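Local coordinates for protein putative phosphomethylpyrimidine kinase (Bacteroides thetaiotaomicron, PDB 3MBH) that probably acts as a pyridoxal kinase that transfers phosphate from ATP, and binds pyridoxal in this crystal, at residues V26-P29 / I30-M34; T61-M64 / P65-I68; M133-L136 / I137-A140; T232-M236 / Q237-L241. One frame throughout, in Å; residues are numbered along the deposited sequence.

Contact 1: residues V26-P29 / I30-M34; sequences VVIP and ILSSM
Ser32 turns back along the helix and gives its hydroxyl to a carbonyl one turn earlier. Ser32 OG donates to Ile28 O at 2.6 Å. Its hydroxyl lies beside its own backbone N (chi1 -53°), which aims it back toward the preceding turn, at that oxygen. Ile28 O accepts a second bond, from Ser32 N at 2.9 Å. The amide comes nearly end-on, while the hydroxyl comes from above the carbonyl plane. Pro29 O is met in a similar double way. Ser33 N reaches it at 3.0 Å, and Ser33 OG, at 2.6 Å from Pro29 O, arrives from the opposite face. The Ser33 side chain has two conformers, so this hydroxyl bond is less certain. The proline nitrogen has no hydrogen to give, and the helix kinks there. Past the kink the regular bonds resume: Ile30 N donates to Val26 O at 3.2 Å, and Leu31 N to Val27 O at 3.1 Å.

The apolar side chains pair with the same spacing. Val27 CG1 and Leu31 CD1 lie alongside each other, 3.5 Å apart. Val26 CG1 and Ile30 CD1 do the same at 3.9 Å. Val27 and Leu31 rest on strand 9-17, while Val26 and Ile30 meet helix 223-236. Ile28 and Pro29 pack against Pro29 and Ile28 of the second subunit, and Ser33 O accepts a bond from His277 NE2 of that subunit. This buried helix is the crossover of the beta-alpha-beta unit made by strand 9-17, helix 24-33 and strand 37-40, an element of the ribokinase-like fold.

Contact 2: residues T61-M64 / P65-I68; sequences TDEM and PKII
Ile67 N donates to Glu63 O at 3.0 Å and Ile68 N to Met64 O at 2.9 Å, the second bond almost straight, in the first turn of helix 64-73. Pro65 sits in this turn, where its lack of an N-H costs little. Its CD lies 3.0 Å from Thr61 O. The Glu63 side chain starts anti to its backbone N (chi1 -163°) and bends at chi2 (62°). This sets its carboxylate across the extended Lys66 chain, at about a right angle. Glu63 OE1 is 3.6 Å from Lys66 CD and 3.8 Å from Lys66 NZ, so the salt bridge is long. A water accepts from Lys66 NZ at 2.8 Å and lies beside Glu63 OE1, though its modelled distance to that oxygen is doubtfully short. Glu63 CG also meets Ile67 CD1 at 4.1 Å. Glu63 and Ile67 further pack on Leu58 and Ser56 of the second subunit. Cutting Glu63 back to an alanine is likely to leave the Lys66 ammonium without its carboxylate mate and take away one neighbour of Ile67 CD1. The ion pair is long, and a bridging role for the water is doubtful; the backbone bonds give the turn its more definite hold.

Contact 3: residues M133-L136 / I137-A140; sequences MRHL and ITKA
Thr138 folds back on His135 in the turn that carries the chain from helix 127-136 to strand 142-143, part of the central sheet of the ribokinase-like fold.

Backbone bonds come first. Ile137 N donates to Met133 O at 3.0 Å, with the four-residue spacing of an alpha helix. The next two bonds span three residues. Thr138 N reaches His135 O at 3.0 Å, and Lys139 N reaches Leu136 O at 3.0 Å. The three-residue spacing marks a tighter turn at the helix end; both amides stand above the carbonyl planes.

Polar side-chain bonds are added. Thr138 OG1 donates to His135 O at 2.6 Å and lies in the carbonyl plane. Its chi1 of 66° places the hydroxyl between its own N and carbonyl carbon, turned back toward that oxygen. His135 O thus holds two donors from one residue. The Arg134 guanidinium group makes a hydrogen bond to Tyr152 O and a salt bridge to Asp155.

Van der Waals contacts follow. Ile137 CG1 lies 3.4 Å from Arg134 O, and Thr138 CG2 is 3.5 Å from the same oxygen. Leu136 leans on Ile92 and Ser96 of helix 91-102.

The last group is the histidine ring. Thr138 OG1 sits over one face, offset toward the rim. The Lys139 chain, bent at chi2, passes the ring obliquely, and its CE comes to 3.6 Å from His135 NE2.

Contact 4: residues T232-M236 / Q237-L241; sequences TGSLM and QGDSL
Asp239 reaches back to Ser234 from just past the end of helix 223-236. Its CB lies 3.1 Å from Ser234 OG. Its CG is 3.4 Å from Ser234 O. At the tip, Asp239 OD2 accepts a hydrogen bond from Ser234 OG at 2.8 Å, on the anti side and 22° out of the carboxylate plane. The serine hydroxyl is anti to its own N (chi1 159°), which swings it toward the acid. Asp239 OD2 also forms a salt bridge with Arg247 NH1. Asp239 OD1 forms another with Lys274 NZ of the fourth subunit.

The backbone here makes a Schellman motif. Asp239 N donates to Ser234 O at 2.9 Å, and Gly238 N donates to Leu235 O at 2.9 Å. Gly238 has positive phi (89°), where a side chain would be jammed against the Gln237 carbonyl oxygen. A lysine in place of Asp239 would probably leave the Ser234 hydroxyl without its acceptor and set Arg247 against a like charge.

Gln237 N donates to Gly233 O at 2.9 Å. The Gln237 amide bonds to Met34 O through NE2 and to Arg247 through OE1. On the Leu235 side, CD2 of that leucine is 3.6 Å from Asp239 O. A water donates to both Leu235 O and Asp239 O. Next in the chain, Ser240 N-caps helix 241-257, its OG accepting from Met243 N.

How the contacts relate
Contacts 1 and 4 touch: Met34 O probably accepts a hydrogen bond from Gln237 NE2, and Leu31 packs on Gly233. They join helices 24-33 and 223-236. Contact 1 is the buried one, and its polar groups are satisfied mostly within the helix. Contact 4 is partly buried, and its charges are shared with helix 241-257 and the fourth subunit. Contacts 2 and 3 are also partly buried, and both pack on helix 91-102. Contact 2 opens a helix at the periphery with a long ion pair; contact 3 closes one with a hydroxyl bond to the backbone. Contacts 1 and 2 both meet the second subunit, whereas no other chain of the assembly touches contact 3.

Contact 1: residues V26-P29 / I30-M34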
loop_
_atom_site.group_PDB
_atom_site.type_symbol
_atom_site.label_atom_id
_atom_site.label_comp_id
_atom_site.label_asym_id
_atom_site.label_seq_id
_atom_site.Cartn_x
_atom_site.Cartn_y
_atom_site.Cartn_z
ATOM N N VAL A 26 -15.115 15.465 11.066
ATOM C CA VAL A 26 -14.393 15.435 9.786
ATOM C C VAL A 26 -12.911 15.756 10.035
ATOM O O VAL A 26 -12.023 15.093 9.500
ATOM C CB VAL A 26 -15.117 16.442 8.837
ATOM C CG1 VAL A 26 -14.257 16.916 7.727
ATOM C CG2 VAL A 26 -16.448 15.780 8.301
ATOM N N VAL A 27 -12.647 16.797 10.824
ATOM C CA VAL A 27 -11.302 17.292 11.083
ATOM C C VAL A 27 -10.445 16.256 11.782
ATOM O O VAL A 27 -9.292 16.074 11.434
ATOM C CB VAL A 27 -11.355 18.588 11.959
ATOM C CG1 VAL A 27 -9.949 19.048 12.337
ATOM C CG2 VAL A 27 -12.121 19.709 11.225
ATOM N N ILE A 28 -11.007 15.551 12.762
ATOM C CA ILE A 28 -10.227 14.560 13.518
ATOM C C ILE A 28 -9.758 13.370 12.620
ATOM O O ILE A 28 -8.558 13.126 12.499
ATOM C CB ILE A 28 -10.955 14.071 14.802
ATOM C CG1 ILE A 28 -11.005 15.207 15.816
ATOM C CG2 ILE A 28 -10.243 12.870 15.375
ATOM C CD1 ILE A 28 -12.078 14.960 16.985
ATOM N N PRO A 29 -10.672 12.693 11.932
ATOM C CA PRO A 29 -10.217 11.566 11.083
ATOM C C PRO A 29 -9.261 11.949 9.953
ATOM O O PRO A 29 -8.285 11.222 9.673
ATOM C CB PRO A 29 -11.519 10.991 10.498
ATOM C CG PRO A 29 -12.590 11.813 10.950
ATOM C CD PRO A 29 -12.131 12.843 11.916
ATOM N N ILE A 30 -9.521 13.078 9.294
ATOM C CA ILE A 30 -8.669 13.490 8.174
ATOM C C ILE A 30 -7.249 13.836 8.675
ATOM O O ILE A 30 -6.259 13.269 8.211
ATOM C CB ILE A 30 -9.260 14.657 7.439
ATOM C CG1 ILE A 30 -10.527 14.175 6.698
ATOM C CG2 ILE A 30 -8.159 15.303 6.479
ATOM C CD1 ILE A 30 -11.274 15.298 5.891
ATOM N N LEU A 31 -7.149 14.740 9.636
ATOM C CA LEU A 31 -5.840 15.184 10.080
ATOM C C LEU A 31 -5.097 14.042 10.799
ATOM O O LEU A 31 -3.914 13.927 10.615
ATOM C CB LEU A 31 -5.900 16.481 10.923
ATOM C CG LEU A 31 -6.284 17.756 10.134
ATOM C CD1 LEU A 31 -6.648 18.909 11.041
ATOM C CD2 LEU A 31 -5.148 18.172 9.158
ATOM N N SER A 32 -5.778 13.202 11.605
ATOM C CA SER A 32 -5.110 12.050 12.207
ATOM C C SER A 32 -4.528 11.141 11.109
ATOM O O SER A 32 -3.398 10.681 11.223
ATOM C CB SER A 32 -6.055 11.169 13.012
ATOM O OG SER A 32 -6.773 11.909 13.967
ATOM N N SER A 33 -5.321 10.864 10.075
ATOM C CA SER A 33 -4.878 10.042 8.941
ATOM C C SER A 33 -3.648 10.666 8.294
ATOM O O SER A 33 -2.716 9.964 7.917
ATOM C CB SER A 33 -6.007 9.870 7.918
ATOM O OG SER A 33 -7.103 9.184 8.516
HETATM N N MSE A 34 -3.606 11.991 8.258
HETATM C CA MSE A 34 -2.507 12.687 7.635
HETATM C C MSE A 34 -1.310 12.801 8.572
HETATM O O MSE A 34 -0.285 13.343 8.169
HETATM C CB MSE A 34 -2.933 14.043 7.137
HETATM C CG MSE A 34 -3.990 13.912 5.980
HETATM SE SE MSE A 34 -4.551 15.613 5.267
HETATM C CE MSE A 34 -3.075 15.850 4.050
#

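Contact 2: residues T61-M64 / P65-I68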
loop_
_atom_site.group_PDB
_atom_site.type_symbol
_atom_site.label_atom_id
_atom_site.label_comp_id
_atom_site.label_asym_id
_atom_site.label_seq_id
_atom_site.Cartn_x
_atom_site.Cartn_y
_atom_site.Cartn_z
ATOM N N THR A 61 -19.337 28.300 24.738
ATOM C CA THR A 61 -18.559 29.535 24.878
ATOM C C THR A 61 -17.928 29.626 26.256
ATOM O O THR A 61 -16.734 29.882 26.368
ATOM C CB THR A 61 -19.410 30.817 24.641
ATOM O OG1 THR A 61 -20.002 30.750 23.333
ATOM C CG2 THR A 61 -18.566 32.163 24.811
ATOM N N ASP A 62 -18.727 29.401 27.293
ATOM C CA ASP A 62 -18.196 29.560 28.615
ATOM C C ASP A 62 -17.278 28.444 29.127
ATOM O O ASP A 62 -16.578 28.651 30.119
ATOM C CB ASP A 62 -19.311 29.845 29.572
ATOM C CG ASP A 62 -20.034 31.154 29.219
ATOM O OD1 ASP A 62 -19.351 32.153 28.910
ATOM O OD2 ASP A 62 -21.287 31.155 29.223
ATOM N N GLU A 63 -17.237 27.302 28.450
ATOM C CA GLU A 63 -16.270 26.272 28.814
ATOM C C GLU A 63 -14.901 26.504 28.166
ATOM O O GLU A 63 -13.886 26.055 28.699
ATOM C CB GLU A 63 -16.785 24.908 28.434
ATOM C CG GLU A 63 -16.073 23.746 29.122
ATOM C CD GLU A 63 -16.203 23.750 30.660
ATOM O OE1 GLU A 63 -17.170 24.339 31.195
ATOM O OE2 GLU A 63 -15.322 23.149 31.329
HETATM N N MSE A 64 -14.865 27.202 27.042
HETATM C CA MSE A 64 -13.636 27.359 26.268
HETATM C C MSE A 64 -12.512 28.063 27.060
HETATM O O MSE A 64 -11.376 27.593 27.074
HETATM C CB MSE A 64 -13.921 28.071 24.923
HETATM C CG MSE A 64 -14.742 27.223 23.934
HETATM SE SE MSE A 64 -15.426 28.145 22.362
HETATM C CE MSE A 64 -15.844 29.764 23.253
ATOM N N PRO A 65 -12.824 29.167 27.744
ATOM C CA PRO A 65 -11.746 29.757 28.561
ATOM C C PRO A 65 -11.220 28.791 29.633
ATOM O O PRO A 65 -10.039 28.834 29.998
ATOM C CB PRO A 65 -12.405 31.008 29.211
ATOM C CG PRO A 65 -13.595 31.311 28.265
ATOM C CD PRO A 65 -14.078 29.925 27.852
ATOM N N LYS A 66 -12.099 27.941 30.150
ATOM C CA LYS A 66 -11.695 26.988 31.195
ATOM C C LYS A 66 -10.742 25.946 30.614
ATOM O O LYS A 66 -9.716 25.605 31.254
ATOM C CB LYS A 66 -12.936 26.324 31.799
ATOM C CG LYS A 66 -13.862 27.328 32.527
ATOM C CD LYS A 66 -15.072 26.580 33.116
ATOM C CE LYS A 66 -15.977 27.487 33.861
ATOM N NZ LYS A 66 -17.220 26.772 34.114
ATOM N N ILE A 67 -11.026 25.504 29.387
ATOM C CA ILE A 67 -10.153 24.581 28.679
ATOM C C ILE A 67 -8.804 25.250 28.342
ATOM O O ILE A 67 -7.740 24.709 28.639
ATOM C CB ILE A 67 -10.820 24.028 27.403
ATOM C CG1 ILE A 67 -11.998 23.102 27.774
ATOM C CG2 ILE A 67 -9.805 23.286 26.560
ATOM C CD1 ILE A 67 -12.975 22.829 26.545
ATOM N N ILE A 68 -8.846 26.432 27.736
ATOM C CA ILE A 68 -7.612 27.191 27.431
ATOM C C ILE A 68 -6.724 27.326 28.686
ATOM O O ILE A 68 -5.489 27.109 28.627
ATOM C CB ILE A 68 -7.985 28.537 26.826
ATOM C CG1 ILE A 68 -8.606 28.313 25.429
ATOM C CG2 ILE A 68 -6.764 29.512 26.756
ATOM C CD1 ILE A 68 -9.347 29.564 24.828
HETATM O O HOH W 1 -17.686 24.075 33.540
#

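Contact 3: residues M133-L136 / I137-A140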
loop_
_atom_site.group_PDB
_atom_site.type_symbol
_atom_site.label_atom_id
_atom_site.label_comp_id
_atom_site.label_asym_id
_atom_site.label_seq_id
_atom_site.Cartn_x
_atom_site.Cartn_y
_atom_site.Cartn_z
HETATM N N MSE A 133 -16.700 37.617 12.623
HETATM C CA MSE A 133 -15.862 36.780 11.793
HETATM C C MSE A 133 -14.902 37.634 10.957
HETATM O O MSE A 133 -13.758 37.244 10.737
HETATM C CB MSE A 133 -16.710 35.866 10.925
HETATM C CG MSE A 133 -15.935 34.831 10.141
HETATM SE SE MSE A 133 -14.960 33.590 11.321
HETATM C CE MSE A 133 -16.412 32.408 11.832
ATOM N N ARG A 134 -15.370 38.802 10.509
ATOM C CA ARG A 134 -14.522 39.756 9.821
ATOM C C ARG A 134 -13.266 40.122 10.623
ATOM O O ARG A 134 -12.203 40.347 10.050
ATOM C CB ARG A 134 -15.291 41.057 9.492
ATOM C CG ARG A 134 -16.275 40.906 8.348
ATOM C CD ARG A 134 -17.066 42.171 8.168
ATOM N NE ARG A 134 -18.188 41.954 7.270
ATOM C CZ ARG A 134 -19.341 42.605 7.323
ATOM N NH1 ARG A 134 -19.556 43.509 8.260
ATOM N NH2 ARG A 134 -20.293 42.345 6.445
ATOM N N HIS A 135 -13.393 40.167 11.944
ATOM C CA HIS A 135 -12.256 40.373 12.802
ATOM C C HIS A 135 -11.343 39.146 12.884
ATOM O O HIS A 135 -10.118 39.279 12.781
ATOM C CB HIS A 135 -12.666 40.760 14.244
ATOM C CG HIS A 135 -11.492 41.014 15.139
ATOM N ND1 HIS A 135 -10.672 42.112 14.989
ATOM C CD2 HIS A 135 -10.969 40.293 16.156
ATOM C CE1 HIS A 135 -9.715 42.076 15.903
ATOM N NE2 HIS A 135 -9.881 40.992 16.636
ATOM N N LEU A 136 -11.936 37.988 13.103
ATOM C CA LEU A 136 -11.162 36.777 13.289
ATOM C C LEU A 136 -10.274 36.489 12.063
ATOM O O LEU A 136 -9.125 36.076 12.221
ATOM C CB LEU A 136 -12.055 35.580 13.589
ATOM C CG LEU A 136 -11.280 34.291 13.901
ATOM C CD1 LEU A 136 -10.313 34.495 15.111
ATOM C CD2 LEU A 136 -12.237 33.078 14.091
ATOM N N ILE A 137 -10.761 36.744 10.857
ATOM C CA ILE A 137 -9.925 36.408 9.693
ATOM C C ILE A 137 -8.614 37.222 9.651
ATOM O O ILE A 137 -7.662 36.762 9.051
ATOM C CB ILE A 137 -10.637 36.486 8.325
ATOM C CG1 ILE A 137 -11.070 37.939 7.995
ATOM C CG2 ILE A 137 -11.747 35.413 8.229
ATOM C CD1 ILE A 137 -11.370 38.130 6.590
ATOM N N THR A 138 -8.562 38.384 10.320
ATOM C CA THR A 138 -7.387 39.244 10.297
ATOM C C THR A 138 -6.250 38.583 11.055
ATOM O O THR A 138 -5.081 38.993 10.936
ATOM C CB THR A 138 -7.641 40.658 10.919
ATOM O OG1 THR A 138 -7.905 40.558 12.322
ATOM C CG2 THR A 138 -8.806 41.360 10.240
ATOM N N LYS A 139 -6.581 37.556 11.820
ATOM C CA LYS A 139 -5.626 36.917 12.677
ATOM C C LYS A 139 -5.075 35.641 12.060
ATOM O O LYS A 139 -4.149 35.089 12.622
ATOM C CB LYS A 139 -6.233 36.606 14.045
ATOM C CG LYS A 139 -6.858 37.825 14.742
ATOM C CD LYS A 139 -5.873 38.916 14.985
ATOM C CE LYS A 139 -6.444 40.031 15.920
ATOM N NZ LYS A 139 -5.567 41.269 15.908
ATOM N N ALA A 140 -5.569 35.240 10.889
ATOM C CA ALA A 140 -5.218 33.928 10.276
ATOM C C ALA A 140 -4.140 34.071 9.224
ATOM O O ALA A 140 -4.018 35.124 8.612
ATOM C CB ALA A 140 -6.422 33.307 9.643
#

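Contact 4: residues T232-M236 / Q237-L241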
loop_
_atom_site.group_PDB
_atom_site.type_symbol
_atom_site.label_atom_id
_atom_site.label_comp_id
_atom_site.label_asym_id
_atom_site.label_seq_id
_atom_site.Cartn_x
_atom_site.Cartn_y
_atom_site.Cartn_z
ATOM N N THR A 232 -5.035 22.069 5.332
ATOM C CA THR A 232 -4.200 22.230 6.508
ATOM C C THR A 232 -3.176 21.142 6.612
ATOM O O THR A 232 -1.984 21.425 6.817
ATOM C CB THR A 232 -5.079 22.193 7.756
ATOM O OG1 THR A 232 -5.992 23.275 7.649
ATOM C CG2 THR A 232 -4.268 22.347 9.039
ATOM N N GLY A 233 -3.624 19.885 6.487
ATOM C CA GLY A 233 -2.712 18.786 6.546
ATOM C C GLY A 233 -1.652 18.851 5.432
ATOM O O GLY A 233 -0.490 18.566 5.669
ATOM N N SER A 234 -2.077 19.183 4.215
ATOM C CA SER A 234 -1.154 19.212 3.073
ATOM C C SER A 234 -0.094 20.303 3.264
ATOM O O SER A 234 1.109 20.066 3.015
ATOM C CB SER A 234 -1.973 19.353 1.771
ATOM O OG SER A 234 -1.240 19.842 0.674
ATOM N N LEU A 235 -0.519 21.498 3.679
ATOM C CA LEU A 235 0.438 22.606 3.938
ATOM C C LEU A 235 1.387 22.201 5.086
ATOM O O LEU A 235 2.580 22.395 4.987
ATOM C CB LEU A 235 -0.286 23.918 4.235
ATOM C CG LEU A 235 -1.110 24.553 3.075
ATOM C CD1 LEU A 235 -1.886 25.767 3.539
ATOM C CD2 LEU A 235 -0.173 24.910 1.848
HETATM N N MSE A 236 0.848 21.598 6.146
HETATM C CA MSE A 236 1.707 21.132 7.242
HETATM C C MSE A 236 2.656 20.022 6.841
HETATM O O MSE A 236 3.713 19.897 7.429
HETATM C CB MSE A 236 0.880 20.694 8.428
HETATM C CG MSE A 236 0.163 21.856 9.073
HETATM SE SE MSE A 236 -0.911 21.256 10.553
HETATM C CE MSE A 236 0.495 21.127 11.865
ATOM N N GLN A 237 2.313 19.244 5.812
ATOM C CA GLN A 237 3.265 18.275 5.273
ATOM C C GLN A 237 4.345 18.935 4.334
ATOM O O GLN A 237 5.206 18.259 3.803
ATOM C CB GLN A 237 2.554 17.130 4.546
ATOM C CG GLN A 237 1.785 16.222 5.455
ATOM C CD GLN A 237 1.011 15.190 4.697
ATOM O OE1 GLN A 237 0.945 15.260 3.472
ATOM N NE2 GLN A 237 0.418 14.216 5.411
ATOM N N GLY A 238 4.277 20.248 4.124
ATOM C CA GLY A 238 5.231 20.948 3.240
ATOM C C GLY A 238 4.800 20.995 1.778
ATOM O O GLY A 238 5.631 21.300 0.905
ATOM N N ASP A 239 3.543 20.660 1.466
ATOM C CA ASP A 239 3.104 20.739 0.064
ATOM C C ASP A 239 2.964 22.223 -0.293
ATOM O O ASP A 239 2.695 23.069 0.574
ATOM C CB ASP A 239 1.781 20.025 -0.193
ATOM C CG ASP A 239 1.827 18.523 0.100
ATOM O OD1 ASP A 239 2.914 17.976 0.303
ATOM O OD2 ASP A 239 0.727 17.904 0.219
ATOM N N SER A 240 3.169 22.549 -1.559
ATOM C CA SER A 240 2.859 23.867 -2.083
ATOM C C SER A 240 1.336 24.116 -2.104
ATOM O O SER A 240 0.541 23.167 -2.007
ATOM C CB SER A 240 3.356 23.977 -3.532
ATOM O OG SER A 240 2.510 23.234 -4.380
ATOM N N LEU A 241 0.951 25.388 -2.237
ATOM C CA LEU A 241 -0.453 25.763 -2.254
ATOM C C LEU A 241 -1.182 25.061 -3.417
ATOM O O LEU A 241 -2.179 24.460 -3.195
ATOM C CB LEU A 241 -0.637 27.293 -2.327
ATOM C CG LEU A 241 -2.078 27.814 -2.587
ATOM C CD1 LEU A 241 -3.026 27.309 -1.483
ATOM C CD2 LEU A 241 -2.086 29.376 -2.683
HETATM O O HOH W 2 3.645 24.300 3.328
#